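Local coordinates for protein NAD-dependent dehydrogenase (Rhizobium meliloti, PDB 4Z0P) that probably catalyses the NADPH-dependent reduction of glyoxylate and hydroxypyruvate, holding the dinucleotide and an oxalate molecule together in its active-site cleft, at residues A75-D78 / H79-T82; A185-D188 / A189-R193; E17-E20 / A21-G25; A242-L245 / E246-S250; V295-E298 / H299-R303. All blocks are in the same frame, centred on the assembly; numbering follows the deposited sequence.

Interaction 1 of 5, residues A75-D78 / H79-T82. With OXD (oxalic acid), chain C; NDP (NADPH dihydro-nicotinamide-adenine-dinucleotide phosphate), chain H.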
# COMPACT_ATOMS: atom_id res chain seq x y z
N ALA A 75 -21.69 -0.71 -6.56
CA ALA A 75 -21.40 0.00 -7.81
C ALA A 75 -21.75 -0.81 -9.03
O ALA A 75 -22.07 -0.25 -10.08
CB ALA A 75 -19.94 0.41 -7.87
N GLY A 76 -21.63 -2.13 -8.89
CA GLY A 76 -21.88 -3.06 -9.99
C GLY A 76 -23.34 -3.46 -9.99
O GLY A 76 -23.97 -3.54 -8.94
N VAL A 77 -23.91 -3.63 -11.18
CA VAL A 77 -25.32 -3.96 -11.30
C VAL A 77 -25.56 -5.23 -12.12
O VAL A 77 -26.72 -5.51 -12.48
CB VAL A 77 -26.16 -2.80 -11.89
CG1 VAL A 77 -26.29 -1.66 -10.88
CG2 VAL A 77 -25.58 -2.33 -13.22
N ASP A 78 -24.50 -5.98 -12.45
CA ASP A 78 -24.65 -7.16 -13.31
C ASP A 78 -25.60 -8.21 -12.73
O ASP A 78 -26.35 -8.83 -13.46
CB ASP A 78 -23.32 -7.77 -13.68
CG ASP A 78 -22.48 -8.12 -12.45
OD1 ASP A 78 -22.12 -7.19 -11.69
OD2 ASP A 78 -22.20 -9.32 -12.27
N HIS A 79 -25.60 -8.40 -11.42
CA HIS A 79 -26.58 -9.28 -10.80
C HIS A 79 -28.00 -8.73 -10.74
O HIS A 79 -28.95 -9.43 -11.12
CB HIS A 79 -26.10 -9.76 -9.41
CG HIS A 79 -27.10 -10.63 -8.72
ND1 HIS A 79 -27.29 -11.95 -9.08
CD2 HIS A 79 -28.02 -10.35 -7.78
CE1 HIS A 79 -28.26 -12.45 -8.34
NE2 HIS A 79 -28.73 -11.50 -7.55
N VAL A 80 -28.21 -7.46 -10.31
CA VAL A 80 -29.57 -6.95 -10.18
C VAL A 80 -30.27 -6.90 -11.53
O VAL A 80 -31.45 -7.10 -11.60
CB VAL A 80 -29.67 -5.57 -9.45
CG1 VAL A 80 -29.08 -4.45 -10.24
CG2 VAL A 80 -31.11 -5.20 -9.12
N LEU A 81 -29.48 -6.69 -12.59
CA LEU A 81 -30.07 -6.68 -13.95
C LEU A 81 -30.67 -8.00 -14.35
O LEU A 81 -31.51 -8.04 -15.23
CB LEU A 81 -29.04 -6.24 -15.00
CG LEU A 81 -28.64 -4.75 -14.94
CD1 LEU A 81 -27.46 -4.50 -15.87
CD2 LEU A 81 -29.80 -3.85 -15.34
N THR A 82 -30.24 -9.09 -13.69
CA THR A 82 -30.76 -10.43 -14.00
C THR A 82 -31.95 -10.84 -13.17
O THR A 82 -32.55 -11.87 -13.44
CB THR A 82 -29.68 -11.52 -13.79
OG1 THR A 82 -29.41 -11.71 -12.39
CG2 THR A 82 -28.39 -11.16 -14.54
C1 OXD C . -19.94 -3.59 -5.80
C2 OXD C . -19.37 -4.81 -5.24
O3 OXD C . -20.03 -2.55 -5.10
O4 OXD C . -19.49 -5.04 -4.03
O5 OXD C . -20.34 -3.62 -6.99
O6 OXD C . -18.79 -5.61 -5.99
PA NDP H . -17.83 3.04 -14.02
O1A NDP H . -19.12 2.82 -14.79
O2A NDP H . -17.60 4.40 -13.44
O5B NDP H . -16.65 2.71 -15.02
C5B NDP H . -16.65 1.60 -15.90
C4B NDP H . -15.49 1.76 -16.85
O4B NDP H . -15.41 0.56 -17.61
C3B NDP H . -15.66 2.90 -17.85
O3B NDP H . -14.38 3.48 -18.06
C2B NDP H . -16.14 2.19 -19.10
O2B NDP H . -15.81 2.83 -20.31
C1B NDP H . -15.36 0.91 -18.98
N9A NDP H . -15.96 -0.13 -19.83
C8A NDP H . -17.15 -0.76 -19.72
N7A NDP H . -17.37 -1.64 -20.66
C5A NDP H . -16.25 -1.58 -21.44
C6A NDP H . -15.86 -2.25 -22.61
N6A NDP H . -16.63 -3.19 -23.21
N1A NDP H . -14.64 -1.95 -23.15
C2A NDP H . -13.88 -1.02 -22.56
N3A NDP H . -14.15 -0.32 -21.46
C4A NDP H . -15.36 -0.66 -20.93
O3 NDP H . -17.82 1.86 -12.92
PN NDP H . -17.00 1.98 -11.52
O1N NDP H . -15.61 2.46 -11.78
O2N NDP H . -17.82 2.68 -10.50
O5D NDP H . -17.05 0.44 -11.11
C5D NDP H . -16.39 -0.51 -11.93
C4D NDP H . -16.75 -1.92 -11.50
O4D NDP H . -16.04 -2.27 -10.31
C3D NDP H . -18.20 -2.18 -11.11
O3D NDP H . -19.02 -2.35 -12.28
C2D NDP H . -18.16 -3.42 -10.25
O2D NDP H . -18.33 -4.60 -11.06
C1D NDP H . -16.71 -3.37 -9.72
N1N NDP H . -16.64 -3.25 -8.26
C2N NDP H . -16.07 -4.25 -7.48
C3N NDP H . -15.98 -4.14 -6.12
C7N NDP H . -15.24 -5.13 -5.27
O7N NDP H . -15.44 -5.10 -4.04
N7N NDP H . -14.42 -5.99 -5.83
C4N NDP H . -16.56 -2.95 -5.45
C5N NDP H . -17.16 -1.94 -6.36
C6N NDP H . -17.17 -2.09 -7.67
P2B NDP H . -16.59 4.16 -20.79
O1X NDP H . -16.07 5.23 -19.87
O2X NDP H . -16.10 4.31 -22.22
O3X NDP H . -18.04 3.89 -20.66
O HOH W 1 -26.27 -6.10 -8.55
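Val-77 and Asp-78 bury the most surface against the turn that follows, and Val-77 makes the backbone bond between the two segments: its carbonyl O accepts the amide N of Leu-81 at 3.0 Å, with a C=O...N angle of 163°. The bond closes one helix-like turn; 79-82 have helical torsions but not the regular bonding of a helix. The Val-77 side chain meets Val-80 and Leu-81. Its CB lies 3.7 Å from CG1 of Val-80, and its CG2, set between backbone N and carbonyl carbon (chi1 -71° for CG1), comes 3.9 Å from CD1 of Leu-81. Asp-78 contributes mainly through its backbone, CG2 of Thr-82 resting 3.3 Å from its O, while its carboxylate forms a salt bridge through OD1 with Arg-235, which also holds the oxalate. At the start of the turn His-79 O takes two donors, both from Thr-82: its amide N, and its hydroxyl OG1 at 2.7 Å in the carbonyl plane. Just before Val-77 the loop reaches the oxalate. The N of Ala-75 donates to oxalate O3 at 2.9 Å. The N of Gly-76 donates to oxalate O5 at 2.7 Å, and together these bonds fix one carboxylate end. The loop follows strand 69-72, and Val-77, Val-80 and Leu-81 all pack on Leu-91 of strand 91-92, an edge strand of the five-stranded parallel sheet.

Interaction 2 of 5, residues A185-D188 / A189-R193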
# COMPACT_ATOMS: atom_id res chain seq x y z
N ALA A 185 -9.45 0.59 -29.38
CA ALA A 185 -8.50 0.12 -30.41
C ALA A 185 -7.03 0.12 -29.96
O ALA A 185 -6.19 -0.56 -30.56
CB ALA A 185 -8.65 0.92 -31.70
N GLY A 186 -6.72 0.91 -28.93
CA GLY A 186 -5.37 0.94 -28.35
C GLY A 186 -5.05 -0.17 -27.38
O GLY A 186 -4.00 -0.13 -26.75
N LEU A 187 -5.93 -1.16 -27.24
CA LEU A 187 -5.72 -2.22 -26.22
C LEU A 187 -4.35 -2.88 -26.32
O LEU A 187 -3.62 -2.99 -25.31
CB LEU A 187 -6.81 -3.29 -26.34
CG LEU A 187 -6.71 -4.44 -25.32
CD1 LEU A 187 -6.77 -4.01 -23.87
CD2 LEU A 187 -7.83 -5.43 -25.60
N ASP A 188 -3.98 -3.32 -27.53
CA ASP A 188 -2.70 -4.04 -27.67
C ASP A 188 -1.48 -3.20 -27.33
O ASP A 188 -0.53 -3.70 -26.69
CB ASP A 188 -2.61 -4.70 -29.06
CG ASP A 188 -3.47 -5.97 -29.15
OD1 ASP A 188 -4.21 -6.33 -28.20
OD2 ASP A 188 -3.40 -6.63 -30.20
N ALA A 189 -1.48 -1.92 -27.71
CA ALA A 189 -0.38 -1.02 -27.38
C ALA A 189 -0.30 -0.82 -25.86
O ALA A 189 0.78 -0.84 -25.26
CB ALA A 189 -0.55 0.30 -28.09
N PHE A 190 -1.47 -0.63 -25.25
CA PHE A 190 -1.60 -0.53 -23.80
C PHE A 190 -1.08 -1.77 -23.08
O PHE A 190 -0.27 -1.65 -22.16
CB PHE A 190 -3.07 -0.19 -23.44
CG PHE A 190 -3.47 -0.53 -22.03
CD1 PHE A 190 -3.96 -1.79 -21.73
CD2 PHE A 190 -3.44 0.42 -21.02
CE1 PHE A 190 -4.33 -2.11 -20.43
CE2 PHE A 190 -3.84 0.11 -19.73
CZ PHE A 190 -4.29 -1.16 -19.43
N LEU A 191 -1.49 -2.96 -23.51
CA LEU A 191 -1.04 -4.21 -22.86
C LEU A 191 0.47 -4.37 -22.95
O LEU A 191 1.10 -4.73 -21.96
CB LEU A 191 -1.73 -5.42 -23.50
CG LEU A 191 -3.23 -5.52 -23.28
CD1 LEU A 191 -3.82 -6.58 -24.20
CD2 LEU A 191 -3.58 -5.82 -21.83
N GLY A 192 1.05 -4.07 -24.11
CA GLY A 192 2.48 -4.25 -24.31
C GLY A 192 3.36 -3.37 -23.44
O GLY A 192 4.53 -3.68 -23.24
N ARG A 193 2.79 -2.29 -22.90
CA ARG A 193 3.48 -1.41 -21.96
C ARG A 193 3.24 -1.76 -20.49
O ARG A 193 3.92 -1.22 -19.62
CB ARG A 193 2.99 0.03 -22.13
CG ARG A 193 3.40 0.66 -23.44
CD ARG A 193 2.89 2.09 -23.47
NE ARG A 193 3.52 2.92 -22.44
CZ ARG A 193 3.17 4.18 -22.16
NH1 ARG A 193 2.18 4.78 -22.80
NH2 ARG A 193 3.82 4.84 -21.22
O HOH W 2 -3.23 -1.00 -30.10
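The first turn of helix 187-193, in the Rossmann-type nucleotide-binding domain, joins Leu-187 to Leu-191 and Phe-190, with Gly-186 at the N-cap. The O of Gly-186 accepts the amide N of Phe-190 at 3.0 Å in a nearly straight bond (N-H...O 170°). Leu-187 O follows, bonded to the N of Leu-191 at 2.8 Å, and Asp-188 O receives Gly-192 N. At the start of the helix a water donates to Ala-185 O and accepts from Ala-189 N.

Above this backbone the two leucines cross obliquely. CG of Leu-187, anti to its own N (chi1 -179°), lies 3.8 Å from CD1 of Leu-191, and the Leu-187 CD1 branch is 3.9 Å from Leu-191 CG. That same CD1 stands 4.2 Å from CD1 of Phe-190, whose ring has the Leu-187 carbonyl O at its edge, in plane. The methyl CD1 of Leu-191 also passes OD1 of Asp-188 at 4.0 Å. Replacing Leu-191 by an alanine would take away the branch packed on Leu-187 CG and CD1 and would probably open a gap beside Lys-218 and Leu-219, which the leucine also touches.

The inner face rests on the seven-stranded parallel sheet: Leu-187 and Phe-190 reach Met-146 of strand 142-146, Leu-187 and the Phe-190 ring also meet Trp-169 at the end of strand 165-169, and Tyr-182 of strand 180-182 lies against Ala-189 and Phe-190.

Interaction 3 of 5, residues E17-E20 / A21-G25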
# COMPACT_ATOMS: atom_id res chain seq x y z
N GLU A 17 -24.87 -7.19 11.09
CA GLU A 17 -24.62 -6.21 12.16
C GLU A 17 -24.41 -4.81 11.58
O GLU A 17 -24.80 -3.82 12.18
CB GLU A 17 -23.43 -6.62 13.03
CG GLU A 17 -23.65 -7.88 13.88
CD GLU A 17 -23.62 -9.20 13.11
OE1 GLU A 17 -23.20 -9.24 11.92
OE2 GLU A 17 -24.02 -10.23 13.71
N GLU A 18 -23.80 -4.71 10.40
CA GLU A 18 -23.59 -3.40 9.75
C GLU A 18 -24.89 -2.79 9.25
O GLU A 18 -25.12 -1.58 9.40
CB GLU A 18 -22.59 -3.52 8.58
CG GLU A 18 -21.21 -3.90 9.04
CD GLU A 18 -20.16 -3.80 7.95
OE1 GLU A 18 -20.43 -3.18 6.90
OE2 GLU A 18 -19.05 -4.32 8.17
N VAL A 19 -25.75 -3.62 8.66
CA VAL A 19 -27.04 -3.13 8.17
C VAL A 19 -27.92 -2.70 9.36
O VAL A 19 -28.45 -1.59 9.37
CB VAL A 19 -27.78 -4.17 7.30
CG1 VAL A 19 -29.15 -3.64 6.86
CG2 VAL A 19 -26.95 -4.52 6.07
N GLU A 20 -27.97 -3.54 10.38
CA GLU A 20 -28.76 -3.27 11.58
C GLU A 20 -28.33 -1.97 12.23
O GLU A 20 -29.17 -1.13 12.55
CB GLU A 20 -28.60 -4.40 12.59
CG GLU A 20 -29.21 -5.73 12.16
CD GLU A 20 -28.64 -6.92 12.93
OE1 GLU A 20 -27.87 -6.74 13.90
OE2 GLU A 20 -28.96 -8.06 12.56
N ALA A 21 -27.03 -1.79 12.41
CA ALA A 21 -26.48 -0.55 12.97
C ALA A 21 -26.86 0.69 12.17
O ALA A 21 -27.16 1.73 12.74
CB ALA A 21 -24.96 -0.65 13.10
N ALA A 22 -26.85 0.59 10.85
CA ALA A 22 -27.15 1.73 9.97
C ALA A 22 -28.64 2.09 9.91
O ALA A 22 -28.98 3.18 9.50
CB ALA A 22 -26.63 1.46 8.56
N LEU A 23 -29.52 1.15 10.29
CA LEU A 23 -30.98 1.37 10.22
C LEU A 23 -31.45 2.47 11.17
O LEU A 23 -32.40 3.18 10.86
CB LEU A 23 -31.75 0.08 10.54
CG LEU A 23 -31.69 -1.07 9.55
CD1 LEU A 23 -32.39 -2.29 10.13
CD2 LEU A 23 -32.29 -0.70 8.21
N ALA A 24 -30.76 2.62 12.31
CA ALA A 24 -31.09 3.64 13.32
C ALA A 24 -31.01 5.05 12.76
O ALA A 24 -29.95 5.51 12.36
CB ALA A 24 -30.14 3.51 14.51
N GLY A 25 -32.15 5.74 12.72
CA GLY A 25 -32.21 7.08 12.16
C GLY A 25 -32.13 7.17 10.64
O GLY A 25 -32.09 8.26 10.10
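Leu-23 lies over the carbonyl of Val-19: its CG is 3.3 Å from Val-19 O, and its CD1 and CD2 are each 4.1 Å from Val-19 O. CG sits beside the backbone N and anti to the carbonyl carbon (chi1 -69°), a setting that lays the side chain back along the preceding turn. The CD1 branch also passes 4.0 Å from CA of Glu-20, whereas the approach to the Val-19 side chain is looser, CG1 of Val-19 to CG of Leu-23 being 4.5 Å.

The backbone shows the helix running out here. Ala-21 N bonds Glu-17 O at 3.0 Å and Ala-22 N bonds Glu-18 O at 3.1 Å, the donors tilted 35° and 31° from the carbonyl plane. The Leu-23 amide N then divides between two acceptors, a weak bond to Val-19 O and a bond to Glu-20 O at 3.2 Å that arrives from above the carbonyl plane.

Helix 16-23 is the crossover of the beta-alpha-beta unit formed with strands 8-12 and 32-34. The Leu-23 side chain touches Val-32 and Asp-34 of the latter strand and Phe-294 of helix 290-305. A serine in place of Leu-23 is likely to leave Val-32 and Phe-294 without this apolar cover. Glu-18, on another side of the helix, sends OE2 to a hydrogen bond with Ser-134 OG of the second subunit.

Interaction 4 of 5, residues A242-L245 / E246-S250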
# COMPACT_ATOMS: atom_id res chain seq x y z
N ALA A 242 -9.14 -20.83 -15.71
CA ALA A 242 -8.30 -21.90 -16.25
C ALA A 242 -7.01 -21.31 -16.86
O ALA A 242 -5.93 -21.90 -16.74
CB ALA A 242 -9.06 -22.71 -17.29
N ASP A 243 -7.14 -20.17 -17.54
CA ASP A 243 -6.01 -19.51 -18.19
C ASP A 243 -5.10 -18.83 -17.18
O ASP A 243 -3.89 -18.85 -17.33
CB ASP A 243 -6.49 -18.46 -19.20
CG ASP A 243 -7.18 -19.05 -20.41
OD1 ASP A 243 -7.30 -20.29 -20.55
OD2 ASP A 243 -7.56 -18.25 -21.28
N ILE A 244 -5.68 -18.21 -16.16
CA ILE A 244 -4.88 -17.60 -15.10
C ILE A 244 -3.97 -18.68 -14.49
O ILE A 244 -2.76 -18.48 -14.34
CB ILE A 244 -5.75 -16.96 -13.98
CG1 ILE A 244 -6.55 -15.75 -14.52
CG2 ILE A 244 -4.86 -16.49 -12.85
CD1 ILE A 244 -7.58 -15.22 -13.52
N LEU A 245 -4.57 -19.82 -14.15
CA LEU A 245 -3.81 -20.92 -13.55
C LEU A 245 -2.70 -21.45 -14.48
O LEU A 245 -1.56 -21.66 -14.02
CB LEU A 245 -4.74 -22.05 -13.11
CG LEU A 245 -5.65 -21.71 -11.93
CD1 LEU A 245 -6.80 -22.70 -11.82
CD2 LEU A 245 -4.85 -21.68 -10.65
N GLU A 246 -3.03 -21.69 -15.75
CA GLU A 246 -2.04 -22.13 -16.75
C GLU A 246 -0.88 -21.15 -16.85
O GLU A 246 0.28 -21.56 -16.89
CB GLU A 246 -2.67 -22.24 -18.14
CG GLU A 246 -3.49 -23.49 -18.37
CD GLU A 246 -3.55 -23.87 -19.83
OE1 GLU A 246 -3.45 -25.08 -20.12
OE2 GLU A 246 -3.69 -22.95 -20.68
N CYS A 247 -1.21 -19.86 -16.86
CA CYS A 247 -0.20 -18.83 -17.00
C CYS A 247 0.64 -18.64 -15.75
O CYS A 247 1.82 -18.32 -15.87
CB CYS A 247 -0.84 -17.51 -17.40
SG CYS A 247 -1.44 -17.52 -19.11
N LEU A 248 0.06 -18.81 -14.57
CA LEU A 248 0.86 -18.83 -13.35
C LEU A 248 1.81 -20.02 -13.31
O LEU A 248 2.99 -19.90 -12.93
CB LEU A 248 -0.05 -18.82 -12.11
CG LEU A 248 -0.80 -17.51 -11.86
CD1 LEU A 248 -1.98 -17.73 -10.92
CD2 LEU A 248 0.14 -16.42 -11.33
N ASP A 249 1.29 -21.18 -13.71
CA ASP A 249 2.11 -22.41 -13.73
C ASP A 249 3.32 -22.28 -14.67
O ASP A 249 4.41 -22.74 -14.36
CB ASP A 249 1.25 -23.61 -14.11
CG ASP A 249 0.36 -24.08 -12.98
OD1 ASP A 249 0.52 -23.66 -11.82
OD2 ASP A 249 -0.51 -24.90 -13.26
N SER A 250 3.12 -21.66 -15.82
CA SER A 250 4.16 -21.56 -16.83
C SER A 250 5.08 -20.37 -16.61
O SER A 250 6.16 -20.34 -17.16
CB SER A 250 3.53 -21.42 -18.21
OG SER A 250 2.92 -20.16 -18.35
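Residues 242-245 and 246-250 form one unbroken helix, as four successive i to i+4 bonds across the junction demonstrate. Glu-246 N reaches Ala-242 O at 3.1 Å, and Cys-247 N reaches Asp-243 O at 2.9 Å. The next two are Leu-248 N to Ile-244 O at 2.8 Å and Asp-249 N to Leu-245 O, all four with N-H...O angles between 156° and 164°. A further bond, Ser-250 N to Glu-246 O, carries the pattern to the last residue.

Of the side chains, Ile-244 and Leu-248 form the main apolar pair. They lie alongside each other and point the same way, the CG2 methyl of Ile-244 being 3.7 Å from CD1 of Leu-248. CG2 is anti to the backbone N of Ile-244 (CG1 chi1 -66°), which turns this branch along the helix toward the next turn. Leu-248 also leans its CG over Ile-244 O at 3.3 Å. On another side, CB of Cys-247 lies 3.3 Å from Asp-243 O. The carboxylates of Asp-243 and Glu-246 come near each other, OD1 to OE2 4.5 Å, a likeness of charge that probably costs a little; Asp-243 has its OD2 bonded to the amide of Ala-213. Asp-249 in turn forms a salt bridge to Arg-271 through OD2.

Ile-244 and Cys-247 bear on helix 213-216, while Leu-245 and Leu-248 pack on Met-275. The helix is the crossover between strands 229-232 and 255-258, a parallel beta-alpha-beta unit of the Rossmann-type domain.

Interaction 5 of 5, residues V295-E298 / H299-R303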
# COMPACT_ATOMS: atom_id res chain seq x y z
N VAL A 295 -27.44 7.32 3.16
CA VAL A 295 -27.40 8.78 2.88
C VAL A 295 -27.57 9.05 1.38
O VAL A 295 -28.34 9.93 0.97
CB VAL A 295 -26.11 9.41 3.43
CG1 VAL A 295 -25.89 10.83 2.89
CG2 VAL A 295 -26.15 9.41 4.95
N HIS A 296 -26.85 8.27 0.57
CA HIS A 296 -26.94 8.35 -0.89
C HIS A 296 -28.36 8.08 -1.39
O HIS A 296 -28.89 8.85 -2.19
CB HIS A 296 -25.90 7.40 -1.52
CG HIS A 296 -26.29 6.79 -2.83
ND1 HIS A 296 -26.03 7.40 -4.04
CD2 HIS A 296 -26.84 5.58 -3.12
CE1 HIS A 296 -26.42 6.60 -5.02
NE2 HIS A 296 -26.92 5.50 -4.49
N VAL A 297 -28.99 7.02 -0.88
CA VAL A 297 -30.36 6.70 -1.28
C VAL A 297 -31.32 7.82 -0.86
O VAL A 297 -32.17 8.23 -1.66
CB VAL A 297 -30.82 5.33 -0.73
CG1 VAL A 297 -32.29 5.08 -1.06
CG2 VAL A 297 -29.99 4.20 -1.33
N GLU A 298 -31.19 8.30 0.39
CA GLU A 298 -32.00 9.42 0.87
C GLU A 298 -31.90 10.64 -0.06
O GLU A 298 -32.92 11.27 -0.40
CB GLU A 298 -31.58 9.84 2.26
CG GLU A 298 -32.06 8.91 3.35
CD GLU A 298 -31.33 9.11 4.66
OE1 GLU A 298 -30.66 10.14 4.85
OE2 GLU A 298 -31.42 8.21 5.52
N HIS A 299 -30.68 10.95 -0.47
CA HIS A 299 -30.41 12.12 -1.33
C HIS A 299 -31.08 11.95 -2.68
O HIS A 299 -31.74 12.87 -3.17
CB HIS A 299 -28.89 12.34 -1.46
CG HIS A 299 -28.52 13.50 -2.34
ND1 HIS A 299 -28.86 14.81 -2.04
CD2 HIS A 299 -27.82 13.56 -3.51
CE1 HIS A 299 -28.40 15.61 -2.99
NE2 HIS A 299 -27.77 14.88 -3.89
N GLN A 300 -30.97 10.75 -3.27
CA GLN A 300 -31.60 10.47 -4.56
C GLN A 300 -33.12 10.46 -4.49
O GLN A 300 -33.77 10.98 -5.41
CB GLN A 300 -31.08 9.16 -5.16
CG GLN A 300 -29.60 9.22 -5.53
CD GLN A 300 -29.24 10.40 -6.44
OE1 GLN A 300 -29.92 10.67 -7.43
NE2 GLN A 300 -28.17 11.12 -6.11
N ILE A 301 -33.67 9.89 -3.42
CA ILE A 301 -35.12 9.96 -3.19
C ILE A 301 -35.57 11.44 -3.16
O ILE A 301 -36.56 11.80 -3.78
CB ILE A 301 -35.56 9.23 -1.90
CG1 ILE A 301 -35.46 7.72 -2.10
CG2 ILE A 301 -37.00 9.59 -1.53
CD1 ILE A 301 -35.59 6.88 -0.83
N ALA A 302 -34.83 12.29 -2.44
CA ALA A 302 -35.22 13.69 -2.31
C ALA A 302 -35.18 14.39 -3.67
O ALA A 302 -36.08 15.18 -4.01
CB ALA A 302 -34.35 14.42 -1.30
N ARG A 303 -34.15 14.11 -4.45
CA ARG A 303 -34.08 14.64 -5.81
C ARG A 303 -35.28 14.18 -6.65
O ARG A 303 -35.94 14.98 -7.30
CB ARG A 303 -32.78 14.21 -6.50
CG ARG A 303 -31.52 14.89 -5.97
CD ARG A 303 -30.28 14.37 -6.69
NE ARG A 303 -30.30 14.72 -8.11
CZ ARG A 303 -29.92 15.90 -8.61
NH1 ARG A 303 -29.46 16.88 -7.83
NH2 ARG A 303 -30.00 16.10 -9.92
O HOH W 3 -26.01 10.31 -4.17
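His-299 begins the second segment of helix 290-305, its amide N donating to Val-295 O at 2.9 Å. Its CB lies over the same carbonyl, whereas the imidazole swings off, with CG anti to the backbone N, and has CG of Arg-303 above one face, 4.3 Å from the ring plane and offset toward the rim.

Gln-300 comes next and bonds His-296 O through its N at 3.0 Å. Its first torsion (chi1 -66°, CG beside the backbone N) places CG 4.2 Å from CE1 of the His-296 ring, and a bend at chi2 turns the amide so that NE2 reaches a shared water; ring and amide planes are 38° apart. That water joins the two polar ends, 2.9 Å from His-296 ND1 and 3.0 Å from Gln-300 NE2, which donates to it. NE2 also bonds Glu-311, and thus two acceptors hold the rotation of the amide.

Ile-301 N then meets Val-297 O at 2.8 Å in a straight bond, N-H...O 170°. Above it the side chains cross, CG1 of Val-297 being 3.8 Å from CD1 of Ile-301, and both are buried against Phe-71 of strand 69-72. Ala-302 N completes the series on Glu-298 O; the carboxylate of Glu-298 accepts the amide of Phe-27 at OE2. Arg-303, whose N bonds His-299 O, ends the segment, with NH2 on Pro-309 O.

Such i to i+4 pairing, with an apolar face of Val-297 and Ile-301 reaching Val-52, Tyr-50 and Phe-71, is typical of an amphipathic helix packed on a parallel sheet, here the five-stranded one that also bears the loop of Ala-75 and Gly-76.

Along the chain the order is interaction 3, 1, 2, 4 and 5, and the chain crosses between two sheets. Interactions 3 and 5 lie on helices 16-23 and 290-305 beside the five-stranded parallel sheet, with centres about 17 Å apart and nearest atoms about 5 Å; the late helix thus returns to the domain where the chain began. Interaction 1 follows strand 69-72 of that sheet, its centre about 20 Å from that of interaction 5, and supplies two backbone amides that bind oxalate. Interactions 2 and 4 belong to the nucleotide-binding domain with its seven-stranded parallel sheet, their centres about 45 and 42 Å from that of interaction 3. NADPH and the oxalate beside it lie between the two domains.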